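Local coordinates for tryparedoxin (Leishmania major, PDB 3S9F), which probably acts as a thioredoxin-fold disulfide reductase, passing electrons to tryparedoxin peroxidase in the parasite's detoxification pathway, at residues A[52-57]-A[104-109]; A[72-77]-A[82-87]. All blocks are in the same frame, centred on the assembly; numbering follows the deposited sequence.

Overall arrangement
Both contacts are buried and both reach the same sheet, in which strand 83-89 lies between strands 50-56 and 107-108. Contact 1 spans that middle strand from its two neighbours, and its cross-segment chemistry is apolar: rings, a thioether and a branched aliphatic chain. Contact 2 lies further from the chain centre and packs helix 61-77 against the middle strand itself. Besides aromatic packing it includes a hydrogen bond from a tyrosine to a buried carboxylate. The two meet through backbone pairing, for example Phe52 O with Ile86 N at 2.8 Å, and through Tyr74 of contact 2, whose ring stands edge-to-face with Trp106 of contact 1.

Contact 1 (A[52-57]-A[104-109]); sequences FFYFSA and MPWLSI
The carbonyl oxygen of Trp106 is gripped twice, by Tyr101 OH and by Gln37 NE2, which fixes the backbone from which the indole reaches Tyr54. The closest approach is Trp106 CZ2 to Tyr54 CD1, 3.9 Å, with the ring planes nearly perpendicular at 86° and the centroids of the Tyr54 ring and the indole six-membered ring 5.9 Å apart. Tyr54 extends to the indole because its CG lies anti to the backbone N (chi1 179°). Tyrosine suits the place: its ring flank is apolar, while OH bonds to Thr67 OG1 on helix 61-77. Met104 serves both rings, its methyl CE lying 4.3 Å from Tyr54 CE1 at the ring edge, while its CB sits 3.4 Å above the Trp106 ring plane, toward the rim.

In this thioredoxin fold, strands 50-56 and 107-108 are separated by strand 83-89, so their backbones stay apart (Phe53 CA to Ser108 CA, 8.9 Å) and the contact is made by side chains that reach past it. Phe53 and Ile109, both apolar, suit a place where each packs on Leu120 of helix 114-123, and Ile109 CD1 approaches Phe53 CE1 obliquely at 4.3 Å.

Contact 2 (A[72-77]-A[82-87]); sequences EFYEKH and NFEIIL
Helix 61-77 is the crossover of a beta-alpha-beta unit between the parallel strands 50-56 and 83-89, and here its last turns pack on the returning strand. The local helix and strand axes approach to 9.6 Å at 149°, so the chain runs nearly back on itself. Phe83 reaches from the strand to the helix. Its CZ lies 3.6 Å from Phe73 CE1, the two rings meeting rim to rim with planes 16° apart, and its CE2 meets Tyr74 CD1. Its CG occupies the position between backbone N and carbonyl carbon (chi1 67°), turning the ring to the helix, where CE1 also comes close to the carbonyl oxygen of His77. A phenylalanine suits the place because its rim carbons reach Phe73, Tyr74 and His77 at once.

Tyr74 and Ile85 lie alongside each other, pointing opposite ways, with Tyr74 CD1 3.7 Å from Ile85 CD1, and the Tyr74 ring also stacks with that of His78. The hydroxyl finds an acceptor in the buried Glu84, whose chain bends at chi2 to bring the carboxylate round. Tyr74 OH donates to the syn lone pair of Glu84 OE2 at 2.6 Å, and the same OE2 accepts the backbone N-H of Ile85 (N to OE2 2.8 Å) on its anti side, slightly out of the carboxylate plane.

Contact 1 (A[52-57]-A[104-109])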
# COMPACT_ATOMS: atom_id res chain seq x y z
N PHE A 52 -3.16 13.89 7.65
CA PHE A 52 -3.18 13.34 8.99
C PHE A 52 -3.71 11.93 8.94
O PHE A 52 -4.68 11.67 8.24
CB PHE A 52 -4.11 14.15 9.89
CG PHE A 52 -3.61 15.52 10.19
CD1 PHE A 52 -3.94 16.60 9.36
CD2 PHE A 52 -2.82 15.74 11.30
CE1 PHE A 52 -3.46 17.88 9.65
CE2 PHE A 52 -2.34 17.02 11.59
CZ PHE A 52 -2.67 18.09 10.76
N PHE A 53 -3.08 11.02 9.67
CA PHE A 53 -3.73 9.75 10.00
C PHE A 53 -4.43 9.93 11.34
O PHE A 53 -3.81 10.38 12.31
CB PHE A 53 -2.72 8.61 10.10
CG PHE A 53 -2.14 8.21 8.78
CD1 PHE A 53 -2.95 7.66 7.80
CD2 PHE A 53 -0.78 8.38 8.53
CE1 PHE A 53 -2.42 7.27 6.58
CE2 PHE A 53 -0.24 7.99 7.30
CZ PHE A 53 -1.06 7.45 6.33
N TYR A 54 -5.71 9.58 11.42
CA TYR A 54 -6.45 9.73 12.66
C TYR A 54 -6.75 8.33 13.17
O TYR A 54 -7.47 7.57 12.52
CB TYR A 54 -7.78 10.46 12.40
CG TYR A 54 -8.65 10.66 13.62
CD1 TYR A 54 -10.03 10.45 13.54
CD2 TYR A 54 -8.10 11.08 14.84
CE1 TYR A 54 -10.86 10.64 14.70
CE2 TYR A 54 -8.89 11.26 15.97
CZ TYR A 54 -10.27 11.06 15.88
OH TYR A 54 -11.04 11.25 17.01
N PHE A 55 -6.15 7.98 14.31
CA PHE A 55 -6.32 6.65 14.93
C PHE A 55 -7.41 6.78 15.96
O PHE A 55 -7.29 7.55 16.91
CB PHE A 55 -5.00 6.21 15.58
CG PHE A 55 -3.84 6.08 14.58
CD1 PHE A 55 -3.09 7.21 14.19
CD2 PHE A 55 -3.55 4.86 14.01
CE1 PHE A 55 -2.06 7.10 13.25
CE2 PHE A 55 -2.51 4.71 13.09
CZ PHE A 55 -1.74 5.86 12.70
N SER A 56 -8.52 6.05 15.77
CA SER A 56 -9.66 6.21 16.65
C SER A 56 -10.52 4.96 16.51
O SER A 56 -10.27 4.12 15.65
CB SER A 56 -10.46 7.45 16.24
OG SER A 56 -11.44 7.73 17.21
N ALA A 57 -11.54 4.84 17.35
CA ALA A 57 -12.47 3.70 17.27
C ALA A 57 -13.81 4.11 17.85
O ALA A 57 -13.88 4.94 18.78
CB ALA A 57 -11.92 2.50 18.04
N MET A 104 -17.88 11.03 9.78
CA MET A 104 -16.68 11.78 9.37
C MET A 104 -16.75 12.27 7.94
O MET A 104 -17.25 11.56 7.07
CB MET A 104 -15.44 10.90 9.54
CG MET A 104 -15.25 10.42 10.95
SD MET A 104 -14.03 9.11 11.00
CE MET A 104 -14.12 8.72 12.72
N PRO A 105 -16.24 13.46 7.68
CA PRO A 105 -16.27 14.07 6.35
C PRO A 105 -15.02 13.79 5.52
O PRO A 105 -14.93 14.24 4.39
CB PRO A 105 -16.32 15.56 6.65
CG PRO A 105 -15.69 15.69 7.94
CD PRO A 105 -16.00 14.47 8.72
N TRP A 106 -14.08 13.08 6.11
CA TRP A 106 -12.80 12.83 5.46
C TRP A 106 -12.66 11.43 4.86
O TRP A 106 -13.63 10.78 4.57
CB TRP A 106 -11.67 13.15 6.43
CG TRP A 106 -11.83 12.53 7.75
CD1 TRP A 106 -11.72 11.22 8.04
CD2 TRP A 106 -12.11 13.19 8.98
NE1 TRP A 106 -11.92 11.01 9.37
CE2 TRP A 106 -12.16 12.21 9.97
CE3 TRP A 106 -12.34 14.52 9.34
CZ2 TRP A 106 -12.43 12.50 11.29
CZ3 TRP A 106 -12.59 14.80 10.64
CH2 TRP A 106 -12.64 13.81 11.60
N LEU A 107 -11.41 11.00 4.66
CA LEU A 107 -11.10 9.73 4.02
C LEU A 107 -10.87 8.59 5.00
O LEU A 107 -10.70 8.82 6.15
CB LEU A 107 -9.83 9.87 3.19
CG LEU A 107 -9.75 11.01 2.17
CD1 LEU A 107 -8.46 11.03 1.40
CD2 LEU A 107 -10.89 10.90 1.25
N SER A 108 -10.83 7.36 4.51
CA SER A 108 -10.45 6.24 5.40
C SER A 108 -9.63 5.20 4.66
O SER A 108 -9.82 4.93 3.49
CB SER A 108 -11.70 5.56 6.02
OG SER A 108 -11.35 4.54 6.95
N ILE A 109 -8.71 4.58 5.39
CA ILE A 109 -8.20 3.29 4.96
C ILE A 109 -9.39 2.31 5.02
O ILE A 109 -10.14 2.31 6.01
CB ILE A 109 -7.07 2.86 5.92
CG1 ILE A 109 -5.87 3.83 5.78
CG2 ILE A 109 -6.66 1.40 5.65
CD1 ILE A 109 -4.88 3.75 6.98

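Contact 2 (A[72-77]-A[82-87])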
# COMPACT_ATOMS: atom_id res chain seq x y z
N GLU A 72 -15.56 19.34 13.15
CA GLU A 72 -15.81 20.77 13.03
C GLU A 72 -14.56 21.50 12.52
O GLU A 72 -14.66 22.36 11.64
CB GLU A 72 -16.28 21.32 14.38
CG GLU A 72 -16.90 22.70 14.33
CD GLU A 72 -17.08 23.32 15.72
OE1 GLU A 72 -16.79 22.64 16.75
OE2 GLU A 72 -17.51 24.48 15.78
N PHE A 73 -13.39 21.14 13.04
CA PHE A 73 -12.13 21.77 12.63
C PHE A 73 -11.84 21.52 11.15
O PHE A 73 -11.45 22.44 10.43
CB PHE A 73 -10.94 21.29 13.48
CG PHE A 73 -9.66 22.02 13.18
CD1 PHE A 73 -8.67 21.44 12.39
CD2 PHE A 73 -9.45 23.31 13.68
CE1 PHE A 73 -7.48 22.14 12.11
CE2 PHE A 73 -8.28 24.01 13.41
CZ PHE A 73 -7.29 23.42 12.62
N TYR A 74 -12.03 20.28 10.71
CA TYR A 74 -11.89 19.90 9.30
C TYR A 74 -12.85 20.65 8.35
O TYR A 74 -12.42 21.21 7.33
CB TYR A 74 -12.12 18.42 9.17
CG TYR A 74 -11.96 17.85 7.79
CD1 TYR A 74 -10.76 17.25 7.39
CD2 TYR A 74 -13.03 17.86 6.90
CE1 TYR A 74 -10.64 16.69 6.12
CE2 TYR A 74 -12.92 17.32 5.63
CZ TYR A 74 -11.73 16.72 5.25
OH TYR A 74 -11.65 16.15 4.00
N GLU A 75 -14.14 20.64 8.68
CA GLU A 75 -15.13 21.32 7.83
C GLU A 75 -14.78 22.79 7.62
O GLU A 75 -14.88 23.31 6.51
CB GLU A 75 -16.54 21.16 8.41
CG GLU A 75 -17.05 19.72 8.25
CD GLU A 75 -18.30 19.43 9.05
OE1 GLU A 75 -18.78 20.32 9.78
OE2 GLU A 75 -18.78 18.28 8.96
N LYS A 76 -14.32 23.43 8.69
CA LYS A 76 -13.99 24.85 8.70
C LYS A 76 -12.65 25.22 8.04
O LYS A 76 -12.55 26.29 7.42
CB LYS A 76 -13.97 25.34 10.14
CG LYS A 76 -15.35 25.59 10.74
CD LYS A 76 -15.18 26.23 12.11
CE LYS A 76 -16.32 25.87 13.03
NZ LYS A 76 -15.90 26.00 14.46
N HIS A 77 -11.65 24.34 8.16
CA HIS A 77 -10.26 24.70 7.84
C HIS A 77 -9.52 23.82 6.83
O HIS A 77 -8.43 24.19 6.41
CB HIS A 77 -9.42 24.75 9.12
CG HIS A 77 -9.88 25.76 10.12
ND1 HIS A 77 -9.60 27.10 10.00
CD2 HIS A 77 -10.59 25.62 11.26
CE1 HIS A 77 -10.13 27.75 11.02
NE2 HIS A 77 -10.74 26.87 11.80
N ASN A 82 -5.27 23.69 3.78
CA ASN A 82 -4.73 22.71 2.82
C ASN A 82 -4.34 21.36 3.45
O ASN A 82 -3.18 20.91 3.35
CB ASN A 82 -3.55 23.32 2.04
CG ASN A 82 -3.17 22.50 0.83
OD1 ASN A 82 -4.03 21.95 0.14
ND2 ASN A 82 -1.86 22.37 0.58
N PHE A 83 -5.28 20.72 4.13
CA PHE A 83 -4.97 19.41 4.73
C PHE A 83 -6.05 18.37 4.44
O PHE A 83 -7.16 18.72 4.04
CB PHE A 83 -4.64 19.51 6.23
CG PHE A 83 -5.81 19.93 7.11
CD1 PHE A 83 -5.96 21.25 7.51
CD2 PHE A 83 -6.72 18.97 7.60
CE1 PHE A 83 -7.01 21.65 8.35
CE2 PHE A 83 -7.79 19.36 8.44
CZ PHE A 83 -7.94 20.70 8.81
N GLU A 84 -5.68 17.09 4.58
CA GLU A 84 -6.63 15.99 4.47
C GLU A 84 -6.51 15.11 5.69
O GLU A 84 -5.48 15.10 6.36
CB GLU A 84 -6.40 15.20 3.16
CG GLU A 84 -7.44 14.11 2.86
CD GLU A 84 -8.86 14.65 2.86
OE1 GLU A 84 -9.34 15.05 1.78
OE2 GLU A 84 -9.49 14.69 3.95
N ILE A 85 -7.58 14.37 6.00
CA ILE A 85 -7.50 13.42 7.11
C ILE A 85 -7.86 12.05 6.60
O ILE A 85 -8.80 11.89 5.79
CB ILE A 85 -8.38 13.82 8.32
CG1 ILE A 85 -7.89 15.17 8.90
CG2 ILE A 85 -8.29 12.75 9.44
CD1 ILE A 85 -8.75 15.68 10.05
N ILE A 86 -7.10 11.05 7.06
CA ILE A 86 -7.39 9.66 6.72
C ILE A 86 -7.62 8.87 7.99
O ILE A 86 -6.72 8.75 8.82
CB ILE A 86 -6.20 9.01 5.94
CG1 ILE A 86 -5.90 9.78 4.65
CG2 ILE A 86 -6.53 7.51 5.66
CD1 ILE A 86 -4.58 9.39 3.95
N LEU A 87 -8.82 8.33 8.15
CA LEU A 87 -9.11 7.43 9.28
C LEU A 87 -8.28 6.15 9.23
O LEU A 87 -8.21 5.50 8.18
CB LEU A 87 -10.61 7.09 9.32
CG LEU A 87 -11.02 6.10 10.42
CD1 LEU A 87 -10.83 6.72 11.84
CD2 LEU A 87 -12.47 5.68 10.20